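Local coordinates for beta-N-acetylglucosaminidase-like protein Glycoside hydrolase family 20 (Flavobacterium johnsoniae, PDB 6YHH), which probably removes terminal N-acetylglucosamine residues from chitin-derived oligosaccharides, acting as a family 20 beta-N-acetylhexosaminidase (chitobiase) in bacterial chitin degradation, at residues H115-T119 and A171-M175; F141-T145 and N426-P430; R165-L170 and F460-W465; Y413-P419 and P534-Y538; A469-E473 and M487-L491. All blocks are in the same frame, centred on the assembly; numbering follows the deposited sequence.

Contact 1 of 5, residues H115-T119 and A171-M175; sequences HGLET and AAMKM
Lys-174, Glu-118 and His-115 carry this join between helix 110-123 of the N-terminal domain and the C-terminal end of helix 160-172 in the catalytic barrel. CA atoms are nearest at His-115/Lys-174 (5.9 Å) and Glu-118/Ala-172 (5.7 Å). Helix 160-172 finishes in a Schellman motif: Lys-174 adopts left-handed helical angles (62/27) as its C-prime residue, with Lys-174 N bonded to Ala-171 O at 3.0 Å and Met-175 N probably to Leu-170 O at 2.8 Å. From this turn the lysine extends (chi1 m, chi2 and chi3 t), its CG 3.7 Å from His-115 ND1, and Lys-174 NZ donates to Thr-119 OG1 at 2.9 Å; that hydroxyl also meets Tyr-94. His-115 ND1 contacts a water at 2.7 Å, which donates to Ala-171 O at 2.8 Å, while Glu-92 engages NE2. Glu-118 (chi1 and chi2 m) lies with OE1 3.5 Å from Ala-172 CA and is neutralised by Arg-51. Small alanines permit this close approach. The chemistry implies a buried, largely polar domain interface, the ends of Lys-174, His-115 and Glu-118 all being matched by protein or water.

Contact 2 of 5, residues F141-T145 and N426-P430; sequences FPRFT and NDPMP
A salt bridge fused to an Asx turn joins two irregular segments at the N-terminal ends of the first and last strands of the TIM barrel. Residues 141-145 lead into strand 146-152; residues 426-430 lie in the loop between helices 420-424 and 437-441, ahead of strand 443-450. The backbones stay apart, the nearest CA atoms being those of Phe-144 and Pro-428 at 9.0 Å, so side chains bridge the gap. Along 426-430, Asp-427 is the first to take part, in an extended conformation (-119/131) with chi1 t. Its carboxylate receives both terminal nitrogens of Arg-143: NH1 reaches Asp-427 OD2 at 2.8 Å and NH2 reaches OD1 at 3.0 Å. Arginine suits the place because, extended (chi1 to chi3 t), it is long enough to span the gap, and its guanidinium offers two nitrogens to the two carboxylate oxygens. Pro-428 follows at -61/-22, bending the chain, and directs its ring toward Phe-144 (chi1 m). Pro-428 CG lies 3.8 Å from Phe-144 CE2 and 4.2 Å from the ring centroid, an off-centre CH-pi contact in which a rigid apolar ring meets an aromatic one. Ile-443 packs against both of these residues and continues the apolar patch into the barrel strand. Met-429 then sets its CB 3.4 Å from Arg-143 NH2, and its backbone N closes the Asx turn by donating to Asp-427 OD1 at 2.8 Å.

Contact 3 of 5, residues R165-L170 and F460-W465; sequences RNLDAL and FDSRVW
Two helices of the TIM-barrel domain run side by side here: helix 160-172, which links the first two barrel strands, and the short helix 460-464 that follows the last strand, 443-450. The short segments are nearly parallel (20°, signed crossing -20°) with axes 12.2 Å apart, and their nearest CA pairs are Asn-166/Asp-461 (8.0 Å) and Ala-169/Trp-465 (8.9 Å). Such a gap suits long polar and aromatic side chains. Arg-165 (chi1 p, chi2 and chi3 t) spends all three nitrogens: NE donates to Asp-461 OD2 at 2.7 Å in a salt bridge, NH1 gives to a water at 2.9 Å, and NH2 pairs with Asp-161. The same water accepts from Asp-461 N at 2.9 Å, serving an amide in the first turn of the helix, and Asp-461 OD2 also accepts from Thr-504 N. The amide group of Asn-166 lies between the Asp-461 carboxylate and the indole nitrogen of Trp-465. Trp-465, just past the helical end, extends its indole (chi1 m) toward helix 160-172, where the small Ala-169 lets the benzo end come close. Leu-170 CD2 reaches Trp-465 CH2 at 4.1 Å, and Ala-169 CB rests only 3.4 Å from Trp-465 CZ2.

Contact 4 of 5, residues Y413-P419 and P534-Y538; sequences YIDLMYP and PLKGY
Tyr-413 opens 413-419 with its ring just touching 534-538: Tyr-413 CD2 is 4.5 Å from Tyr-538 OH. Residues 414-416 form a 3-10 turn, with Leu-416 N bonded to Tyr-413 O at 3.1 Å, that presents the Leu-416 carbonyl to 534-538. Leu-416 O accepts from Gly-537 N at 2.9 Å, the CA atoms of these two residues being 4.7 Å apart. Gly-537 adopts angles (84/-127) at which a CB would jam against the preceding carbonyl, hence glycine. Leu-416 (chi1 m, chi2 t) places CD2 over a face of the Tyr-538 ring, 3.9 Å from its centroid, a CH-pi contact. Met-417, with left-handed helical angles (70/26), turns the chain; its flexible thioether brings CE 4.0 Å from Pro-534 CG, while a water bridges Met-417 O, Pro-534 O and Lys-536 NZ, each at 2.8 Å. The lysine is also paired with Glu-661 and Glu-533. Tyr-418 CE1 lies 3.9 Å from Gly-537 N, and Pro-419 CD 4.0 Å from Lys-536 CE. Tyr-538 OH hydrogen-bonds a Tris molecule, probably from the crystallisation liquor, and its side chain is about 6 Å from that of Glu-317, the predicted proton donor: a loop-to-loop contact beside the active-site pocket of a family 20 barrel.

Contact 5 of 5, residues A469-E473 and M487-L491; sequences AAIAE and MRKRL
This is a buried helix-helix contact on the outside of the TIM barrel, between helix 467-476, which follows the last barrel strand, and helix 484-497, the next helix in the chain. The two short segments cross steeply, their N-to-C directions 124° apart (signed crossing 124°), with axes approaching to 11.1 Å and the nearest CA atoms, those of Ala-470 and Met-487, 7.4 Å apart. Small residues on one helix meet long ones on the other. Ala-469 CB packs on Leu-491 CD1 at 3.9 Å, with Leu-491 in chi1 t, chi2 p; Ala-470 CB touches Met-487 SD at 3.8 Å, the methionine bending back through chi1 t and chi2 m. One turn along, Glu-473 stretches out (chi1 and chi2 t) to meet Arg-490 (chi1 m, chi2 t) in a two-pronged salt bridge: Arg-490 NH1 donates to Glu-473 OE2 at 2.7 Å and Arg-490 NH2 to Glu-473 OE1 at 2.9 Å. Outside the pair, Tyr-424 of helix 420-424 and the backbone N of Trp-12 bond Glu-473, while Leu-9 O receives Arg-490. Burial is thus affordable for both charges: they neutralise each other, and the bonds to Trp-12 N and Leu-9 O tie the N-terminal segment to the pair.

Contacts 1, 3 and 5 are buried and built on helices, whereas contacts 2 and 4 join irregular segments and are only partly buried. Helix 160-172 serves twice: its middle faces 460-465 in contact 3, and its end meets the N-terminal domain in contact 1, with Met-173 packed on Trp-465 and on Ala-469 and Ala-472 of contact 5. Salt bridges span contacts 2, 3 and 5; contact 1 relies on a lysine-hydroxyl bond, contact 4 on a backbone bond and ring packing, and bridging waters join in contacts 1, 3 and 4. Contact 4 alone lies near the predicted catalytic residue, yet Arg-463 and Val-464 tie it to contact 3 and Ile-471 to contact 5. Contact 2 touches none of the others.

Contact 1 of 5, residues H115-T119 and A171-M175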
# COMPACT_ATOMS: atom_id res chain seq x y z
N HIS A 115 22.37 -5.84 10.02
CA HIS A 115 22.25 -4.63 10.79
C HIS A 115 23.17 -3.55 10.25
O HIS A 115 22.83 -2.34 10.15
CB HIS A 115 22.58 -4.87 12.30
CG HIS A 115 21.65 -5.80 13.03
ND1 HIS A 115 20.28 -5.87 12.79
CD2 HIS A 115 21.90 -6.68 14.02
CE1 HIS A 115 19.74 -6.76 13.60
NE2 HIS A 115 20.71 -7.25 14.38
N GLY A 116 24.40 -3.94 9.94
CA GLY A 116 25.35 -2.94 9.45
C GLY A 116 24.95 -2.30 8.17
O GLY A 116 25.28 -1.13 7.93
N LEU A 117 24.25 -3.06 7.31
CA LEU A 117 23.76 -2.45 6.10
C LEU A 117 22.75 -1.31 6.38
O LEU A 117 22.72 -0.29 5.70
CB LEU A 117 23.10 -3.50 5.22
CG LEU A 117 24.01 -4.59 4.61
CD1 LEU A 117 23.09 -5.64 3.97
CD2 LEU A 117 25.01 -3.94 3.70
N GLU A 118 21.97 -1.47 7.45
CA GLU A 118 21.02 -0.42 7.86
C GLU A 118 21.73 0.80 8.36
O GLU A 118 21.37 1.91 8.05
CB GLU A 118 20.04 -0.91 8.90
CG GLU A 118 19.19 -2.08 8.40
CD GLU A 118 18.25 -1.73 7.24
OE1 GLU A 118 18.00 -0.53 6.96
OE2 GLU A 118 17.72 -2.74 6.67
N THR A 119 22.79 0.60 9.13
CA THR A 119 23.59 1.73 9.59
C THR A 119 24.20 2.46 8.42
O THR A 119 24.26 3.72 8.41
CB THR A 119 24.68 1.27 10.58
OG1 THR A 119 24.06 0.52 11.60
CG2 THR A 119 25.40 2.44 11.18
N ALA A 171 13.45 -4.58 10.59
CA ALA A 171 14.87 -4.75 10.23
C ALA A 171 15.58 -3.45 10.08
O ALA A 171 16.73 -3.32 10.48
CB ALA A 171 15.03 -5.66 9.01
N ALA A 172 14.93 -2.46 9.48
CA ALA A 172 15.52 -1.16 9.28
C ALA A 172 15.92 -0.51 10.58
O ALA A 172 16.91 0.29 10.64
CB ALA A 172 14.53 -0.28 8.54
N MET A 173 15.19 -0.85 11.64
CA MET A 173 15.44 -0.29 13.00
C MET A 173 16.20 -1.29 13.88
O MET A 173 16.26 -1.10 15.10
CB MET A 173 14.13 0.07 13.64
CG MET A 173 13.34 1.15 12.89
SD MET A 173 14.31 2.58 12.33
CE MET A 173 15.03 2.98 13.95
N LYS A 174 16.72 -2.37 13.31
CA LYS A 174 17.44 -3.41 14.05
C LYS A 174 16.62 -4.13 15.09
O LYS A 174 17.14 -4.61 16.11
CB LYS A 174 18.73 -2.88 14.64
CG LYS A 174 19.64 -2.30 13.61
CD LYS A 174 21.01 -1.93 14.21
CE LYS A 174 21.93 -1.26 13.20
NZ LYS A 174 21.62 0.18 13.08
N MET A 175 15.29 -4.18 14.88
CA MET A 175 14.42 -4.95 15.74
C MET A 175 14.33 -6.40 15.26
O MET A 175 14.36 -6.63 14.06
CB MET A 175 13.03 -4.29 15.81
CG MET A 175 13.13 -2.94 16.42
SD MET A 175 11.51 -2.06 16.36
CE MET A 175 10.51 -3.02 17.52
O HOH W 1 18.80 -5.20 10.58

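Contact 2 of 5, residues F141-T145 and N426-P430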
# COMPACT_ATOMS: atom_id res chain seq x y z
N PHE A 141 26.46 -3.27 18.76
CA PHE A 141 25.83 -4.46 19.22
C PHE A 141 24.61 -3.98 20.03
O PHE A 141 24.58 -2.85 20.50
CB PHE A 141 26.79 -5.27 20.17
CG PHE A 141 27.37 -4.41 21.33
CD1 PHE A 141 28.52 -3.70 21.17
CD2 PHE A 141 26.67 -4.25 22.53
CE1 PHE A 141 29.02 -2.88 22.18
CE2 PHE A 141 27.18 -3.49 23.57
CZ PHE A 141 28.37 -2.80 23.37
N PRO A 142 23.62 -4.89 20.23
CA PRO A 142 22.46 -4.50 20.97
C PRO A 142 22.58 -4.59 22.50
O PRO A 142 23.13 -5.58 23.04
CB PRO A 142 21.39 -5.55 20.49
CG PRO A 142 22.18 -6.76 20.15
CD PRO A 142 23.48 -6.23 19.64
N ARG A 143 21.90 -3.68 23.20
CA ARG A 143 21.76 -3.76 24.63
C ARG A 143 20.92 -4.91 25.10
O ARG A 143 21.31 -5.61 26.08
CB ARG A 143 21.20 -2.43 25.17
CG ARG A 143 21.09 -2.37 26.70
CD ARG A 143 20.52 -1.03 27.16
NE ARG A 143 20.29 -1.11 28.60
CZ ARG A 143 19.35 -0.38 29.24
NH1 ARG A 143 18.58 0.47 28.58
NH2 ARG A 143 19.12 -0.54 30.53
N PHE A 144 19.79 -5.21 24.42
CA PHE A 144 18.91 -6.31 24.81
C PHE A 144 18.77 -7.23 23.66
O PHE A 144 18.76 -6.77 22.46
CB PHE A 144 17.48 -5.78 25.17
CG PHE A 144 17.45 -4.91 26.40
CD1 PHE A 144 17.53 -5.50 27.66
CD2 PHE A 144 17.35 -3.52 26.33
CE1 PHE A 144 17.54 -4.68 28.81
CE2 PHE A 144 17.33 -2.74 27.47
CZ PHE A 144 17.41 -3.34 28.71
N THR A 145 18.56 -8.49 23.98
CA THR A 145 18.39 -9.47 22.92
C THR A 145 16.96 -9.58 22.28
O THR A 145 16.86 -10.05 21.16
CB THR A 145 18.88 -10.90 23.40
OG1 THR A 145 19.16 -11.73 22.27
CG2 THR A 145 17.88 -11.60 24.28
N ASN A 426 11.15 5.01 28.57
CA ASN A 426 10.76 3.84 29.30
C ASN A 426 11.84 2.76 29.20
O ASN A 426 12.16 2.30 28.13
CB ASN A 426 9.49 3.28 28.63
CG ASN A 426 8.84 2.13 29.38
OD1 ASN A 426 8.43 2.29 30.53
ND2 ASN A 426 8.62 0.98 28.68
N ASP A 427 12.39 2.27 30.28
CA ASP A 427 13.57 1.38 30.17
C ASP A 427 13.27 0.02 30.76
O ASP A 427 12.73 -0.06 31.90
CB ASP A 427 14.70 2.05 30.93
CG ASP A 427 16.06 1.45 30.63
OD1 ASP A 427 16.30 0.29 30.93
OD2 ASP A 427 16.85 2.10 30.00
N PRO A 428 13.57 -1.04 30.06
CA PRO A 428 13.29 -2.36 30.62
C PRO A 428 14.06 -2.63 31.93
O PRO A 428 13.65 -3.53 32.72
CB PRO A 428 13.74 -3.30 29.52
CG PRO A 428 13.67 -2.47 28.25
CD PRO A 428 14.10 -1.12 28.68
N MET A 429 15.17 -1.92 32.15
CA MET A 429 15.94 -2.04 33.41
C MET A 429 15.40 -1.14 34.47
O MET A 429 15.38 0.11 34.36
CB MET A 429 17.42 -1.71 33.22
CG MET A 429 18.30 -1.98 34.45
SD MET A 429 18.61 -3.74 34.68
CE MET A 429 19.52 -4.04 33.11
N PRO A 430 14.88 -1.77 35.52
CA PRO A 430 14.30 -0.92 36.58
C PRO A 430 15.39 -0.16 37.35
O PRO A 430 16.56 -0.62 37.39
CB PRO A 430 13.62 -1.93 37.52
CG PRO A 430 14.46 -3.19 37.38
CD PRO A 430 14.89 -3.21 35.90

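Contact 3 of 5, residues R165-L170 and F460-W465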
# COMPACT_ATOMS: atom_id res chain seq x y z
N ARG A 165 5.61 -5.37 5.14
CA ARG A 165 6.35 -4.11 5.15
C ARG A 165 6.78 -3.79 6.56
O ARG A 165 7.82 -3.07 6.79
CB ARG A 165 5.60 -2.95 4.53
CG ARG A 165 4.30 -2.54 5.19
CD ARG A 165 3.60 -1.43 4.44
NE ARG A 165 2.40 -0.96 5.09
CZ ARG A 165 1.14 -1.27 4.73
NH1 ARG A 165 0.12 -0.82 5.41
NH2 ARG A 165 0.92 -2.07 3.68
N ASN A 166 5.97 -4.15 7.55
CA ASN A 166 6.39 -3.89 8.93
C ASN A 166 7.62 -4.73 9.34
O ASN A 166 8.42 -4.27 10.11
CB ASN A 166 5.19 -4.01 9.86
CG ASN A 166 4.40 -2.72 9.86
OD1 ASN A 166 3.45 -2.48 9.01
ND2 ASN A 166 4.78 -1.86 10.74
N LEU A 167 7.74 -5.95 8.82
CA LEU A 167 8.94 -6.73 9.04
C LEU A 167 10.12 -5.99 8.42
O LEU A 167 11.21 -5.92 9.03
CB LEU A 167 8.78 -8.13 8.41
CG LEU A 167 7.88 -9.02 9.24
CD1 LEU A 167 7.45 -10.30 8.47
CD2 LEU A 167 8.48 -9.37 10.59
N ASP A 168 9.96 -5.38 7.22
CA ASP A 168 11.07 -4.57 6.67
C ASP A 168 11.41 -3.41 7.60
O ASP A 168 12.61 -3.09 7.77
CB ASP A 168 10.73 -4.07 5.28
CG ASP A 168 10.74 -5.20 4.23
OD1 ASP A 168 11.82 -5.82 4.10
OD2 ASP A 168 9.74 -5.41 3.59
N ALA A 169 10.40 -2.76 8.16
CA ALA A 169 10.64 -1.60 9.02
C ALA A 169 11.42 -2.06 10.30
O ALA A 169 12.30 -1.33 10.84
CB ALA A 169 9.38 -0.88 9.39
N LEU A 170 11.00 -3.19 10.84
CA LEU A 170 11.66 -3.77 12.05
C LEU A 170 13.17 -3.99 11.73
O LEU A 170 14.01 -3.50 12.46
CB LEU A 170 11.07 -5.11 12.50
CG LEU A 170 9.70 -5.02 13.18
CD1 LEU A 170 9.34 -6.39 13.74
CD2 LEU A 170 9.43 -3.95 14.14
N PHE A 460 -2.68 1.78 10.37
CA PHE A 460 -1.75 0.98 11.18
C PHE A 460 -0.35 1.61 11.24
O PHE A 460 0.16 1.94 12.32
CB PHE A 460 -1.61 -0.42 10.59
CG PHE A 460 -0.78 -1.33 11.44
CD1 PHE A 460 -1.38 -2.04 12.47
CD2 PHE A 460 0.57 -1.54 11.20
CE1 PHE A 460 -0.68 -2.85 13.32
CE2 PHE A 460 1.32 -2.36 12.01
CZ PHE A 460 0.70 -3.07 13.05
N ASP A 461 0.24 1.88 10.08
CA ASP A 461 1.61 2.41 10.07
C ASP A 461 1.72 3.82 10.71
O ASP A 461 2.74 4.09 11.41
CB ASP A 461 2.17 2.46 8.66
CG ASP A 461 2.36 1.12 8.03
OD1 ASP A 461 2.30 0.13 8.72
OD2 ASP A 461 2.62 1.12 6.76
N SER A 462 0.67 4.66 10.59
CA SER A 462 0.68 5.96 11.21
C SER A 462 0.71 5.89 12.73
O SER A 462 1.10 6.86 13.43
CB SER A 462 -0.52 6.82 10.79
OG SER A 462 -1.72 6.41 11.34
N ARG A 463 0.18 4.81 13.26
CA ARG A 463 0.22 4.58 14.73
C ARG A 463 1.59 4.00 15.15
O ARG A 463 2.20 4.40 16.17
CB ARG A 463 -0.96 3.67 15.13
CG ARG A 463 -2.24 4.46 15.41
CD ARG A 463 -2.72 5.39 14.31
NE ARG A 463 -3.82 6.23 14.78
CZ ARG A 463 -3.98 7.51 14.42
NH1 ARG A 463 -3.24 8.06 13.45
NH2 ARG A 463 -4.97 8.23 15.00
N VAL A 464 2.09 3.02 14.41
CA VAL A 464 3.36 2.34 14.78
C VAL A 464 4.58 3.23 14.60
O VAL A 464 5.45 3.24 15.47
CB VAL A 464 3.52 1.01 14.01
CG1 VAL A 464 4.81 0.30 14.38
CG2 VAL A 464 2.34 0.14 14.37
N TRP A 465 4.63 3.96 13.50
CA TRP A 465 5.83 4.73 13.05
C TRP A 465 5.51 6.19 13.01
O TRP A 465 4.41 6.58 12.55
CB TRP A 465 6.25 4.24 11.65
CG TRP A 465 6.44 2.72 11.62
CD1 TRP A 465 5.59 1.76 11.07
CD2 TRP A 465 7.53 1.98 12.21
NE1 TRP A 465 6.10 0.50 11.33
CE2 TRP A 465 7.28 0.62 12.02
CE3 TRP A 465 8.68 2.37 12.97
CZ2 TRP A 465 8.11 -0.36 12.53
CZ3 TRP A 465 9.53 1.39 13.44
CH2 TRP A 465 9.22 0.01 13.23
O HOH W 2 -0.69 1.20 7.40

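Contact 4 of 5, residues Y413-P419 and P534-Y538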
# COMPACT_ATOMS: atom_id res chain seq x y z
N TYR A 413 3.04 0.94 25.03
CA TYR A 413 1.67 0.76 24.50
C TYR A 413 1.38 1.86 23.48
O TYR A 413 0.62 2.80 23.74
CB TYR A 413 0.65 0.70 25.63
CG TYR A 413 0.49 -0.73 26.14
CD1 TYR A 413 1.59 -1.43 26.60
CD2 TYR A 413 -0.74 -1.37 26.09
CE1 TYR A 413 1.45 -2.76 27.00
CE2 TYR A 413 -0.89 -2.68 26.58
CZ TYR A 413 0.23 -3.38 26.92
OH TYR A 413 0.10 -4.71 27.25
N ILE A 414 1.96 1.70 22.28
CA ILE A 414 1.92 2.74 21.21
C ILE A 414 0.47 2.97 20.71
O ILE A 414 0.16 4.03 20.19
CB ILE A 414 2.83 2.32 20.03
CG1 ILE A 414 2.68 0.88 19.63
CG2 ILE A 414 4.28 2.49 20.37
CD1 ILE A 414 3.32 0.53 18.30
N ASP A 415 -0.44 1.99 20.91
CA ASP A 415 -1.80 2.19 20.51
C ASP A 415 -2.53 3.26 21.24
O ASP A 415 -3.54 3.78 20.73
CB ASP A 415 -2.57 0.85 20.64
CG ASP A 415 -2.63 0.38 22.06
OD1 ASP A 415 -1.56 0.26 22.67
OD2 ASP A 415 -3.76 0.10 22.58
N LEU A 416 -2.05 3.66 22.46
CA LEU A 416 -2.78 4.60 23.30
C LEU A 416 -2.49 6.05 22.93
O LEU A 416 -2.96 6.96 23.58
CB LEU A 416 -2.41 4.27 24.77
CG LEU A 416 -2.87 2.84 25.17
CD1 LEU A 416 -2.47 2.59 26.65
CD2 LEU A 416 -4.31 2.49 24.87
N MET A 417 -1.61 6.22 21.95
CA MET A 417 -1.34 7.54 21.35
C MET A 417 -0.61 8.52 22.26
O MET A 417 -0.73 9.76 22.11
CB MET A 417 -2.61 8.19 20.73
CG MET A 417 -3.38 7.23 19.81
SD MET A 417 -2.36 6.33 18.64
CE MET A 417 -1.88 7.64 17.54
N TYR A 418 0.15 7.97 23.17
CA TYR A 418 1.02 8.84 24.06
C TYR A 418 2.17 9.46 23.30
O TYR A 418 2.62 9.00 22.25
CB TYR A 418 1.53 7.98 25.22
CG TYR A 418 0.52 7.31 26.12
CD1 TYR A 418 -0.58 7.95 26.57
CD2 TYR A 418 0.73 6.01 26.58
CE1 TYR A 418 -1.47 7.38 27.44
CE2 TYR A 418 -0.14 5.42 27.46
CZ TYR A 418 -1.24 6.08 27.88
OH TYR A 418 -2.13 5.50 28.79
N PRO A 419 2.71 10.56 23.86
CA PRO A 419 3.87 11.20 23.22
C PRO A 419 5.08 10.28 23.15
O PRO A 419 5.27 9.43 24.06
CB PRO A 419 4.16 12.38 24.16
CG PRO A 419 2.94 12.54 24.98
CD PRO A 419 2.31 11.17 25.12
N PRO A 534 -4.69 12.84 18.51
CA PRO A 534 -5.85 12.05 18.90
C PRO A 534 -5.95 11.82 20.41
O PRO A 534 -4.94 11.73 21.12
CB PRO A 534 -5.64 10.72 18.18
CG PRO A 534 -4.33 10.79 17.52
CD PRO A 534 -3.67 12.12 17.76
N LEU A 535 -7.16 11.75 20.93
CA LEU A 535 -7.31 11.59 22.37
C LEU A 535 -6.56 10.37 22.88
O LEU A 535 -6.52 9.31 22.24
CB LEU A 535 -8.79 11.54 22.75
CG LEU A 535 -9.73 12.66 22.40
CD1 LEU A 535 -11.10 12.53 23.02
CD2 LEU A 535 -9.11 13.94 22.92
N LYS A 536 -5.93 10.52 24.05
CA LYS A 536 -4.96 9.55 24.54
C LYS A 536 -5.53 8.58 25.56
O LYS A 536 -6.47 8.92 26.29
CB LYS A 536 -3.76 10.28 25.16
CG LYS A 536 -3.01 11.14 24.15
CD LYS A 536 -2.05 12.15 24.81
CE LYS A 536 -1.09 12.82 23.82
NZ LYS A 536 -1.87 13.62 22.81
N GLY A 537 -4.91 7.42 25.70
CA GLY A 537 -5.31 6.52 26.76
C GLY A 537 -6.53 5.71 26.28
O GLY A 537 -6.51 5.13 25.16
N TYR A 538 -7.58 5.76 27.10
CA TYR A 538 -8.81 5.03 26.77
C TYR A 538 -9.98 6.01 26.63
O TYR A 538 -11.12 5.68 26.95
CB TYR A 538 -9.02 3.88 27.83
CG TYR A 538 -7.92 2.77 27.79
CD1 TYR A 538 -7.91 1.80 26.82
CD2 TYR A 538 -6.85 2.78 28.68
CE1 TYR A 538 -6.91 0.80 26.77
CE2 TYR A 538 -5.85 1.83 28.65
CZ TYR A 538 -5.84 0.84 27.65
OH TYR A 538 -4.79 -0.16 27.59
O HOH W 3 -2.21 11.67 20.76

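Contact 5 of 5, residues A469-E473 and M487-L491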
# COMPACT_ATOMS: atom_id res chain seq x y z
N ALA A 469 10.35 3.55 16.20
CA ALA A 469 11.79 3.76 15.88
C ALA A 469 12.54 4.28 17.08
O ALA A 469 13.66 3.85 17.34
CB ALA A 469 11.99 4.58 14.63
N ALA A 470 11.90 5.15 17.89
CA ALA A 470 12.47 5.59 19.16
C ALA A 470 12.55 4.44 20.17
O ALA A 470 13.52 4.30 20.88
CB ALA A 470 11.71 6.79 19.69
N ILE A 471 11.52 3.57 20.19
CA ILE A 471 11.56 2.41 21.00
C ILE A 471 12.71 1.49 20.57
O ILE A 471 13.42 0.93 21.46
CB ILE A 471 10.20 1.69 21.01
CG1 ILE A 471 9.18 2.59 21.69
CG2 ILE A 471 10.27 0.32 21.69
CD1 ILE A 471 7.74 2.10 21.53
N ALA A 472 12.92 1.33 19.27
CA ALA A 472 14.02 0.53 18.77
C ALA A 472 15.31 1.02 19.36
O ALA A 472 16.20 0.23 19.70
CB ALA A 472 14.06 0.49 17.25
N GLU A 473 15.48 2.36 19.39
CA GLU A 473 16.72 2.91 19.97
C GLU A 473 16.86 2.58 21.45
O GLU A 473 17.95 2.12 21.95
CB GLU A 473 16.82 4.39 19.75
CG GLU A 473 17.98 5.02 20.54
CD GLU A 473 18.43 6.29 19.87
OE1 GLU A 473 18.15 7.39 20.37
OE2 GLU A 473 18.97 6.17 18.72
N MET A 487 17.13 12.94 19.80
CA MET A 487 16.41 11.80 19.23
C MET A 487 15.36 12.36 18.22
O MET A 487 15.26 11.83 17.10
CB MET A 487 15.75 10.94 20.28
CG MET A 487 14.90 9.78 19.68
SD MET A 487 13.24 10.28 19.21
CE MET A 487 12.47 10.80 20.72
N ARG A 488 14.63 13.41 18.57
CA ARG A 488 13.62 13.90 17.62
C ARG A 488 14.27 14.38 16.31
O ARG A 488 13.66 14.24 15.25
CB ARG A 488 12.90 15.13 18.19
CG ARG A 488 11.97 14.87 19.33
CD ARG A 488 11.13 16.11 19.58
NE ARG A 488 10.58 16.11 20.89
CZ ARG A 488 9.45 15.48 21.26
NH1 ARG A 488 8.80 14.81 20.33
NH2 ARG A 488 9.00 15.54 22.53
N LYS A 489 15.42 15.04 16.43
CA LYS A 489 16.15 15.59 15.26
C LYS A 489 16.53 14.46 14.31
O LYS A 489 16.34 14.58 13.12
CB LYS A 489 17.39 16.41 15.68
N ARG A 490 16.99 13.33 14.86
CA ARG A 490 17.40 12.18 14.05
C ARG A 490 16.20 11.43 13.51
O ARG A 490 16.25 10.82 12.47
CB ARG A 490 18.28 11.21 14.88
CG ARG A 490 19.64 11.82 15.21
CD ARG A 490 20.56 10.87 16.00
NE ARG A 490 20.17 10.76 17.41
CZ ARG A 490 19.68 9.69 18.01
NH1 ARG A 490 19.47 8.52 17.40
NH2 ARG A 490 19.35 9.78 19.27
N LEU A 491 15.10 11.47 14.27
CA LEU A 491 13.92 10.64 13.90
C LEU A 491 13.31 11.07 12.57
O LEU A 491 12.70 10.26 11.86
CB LEU A 491 12.91 10.81 15.00
CG LEU A 491 11.71 9.87 14.97
CD1 LEU A 491 12.12 8.46 15.19
CD2 LEU A 491 10.69 10.26 16.05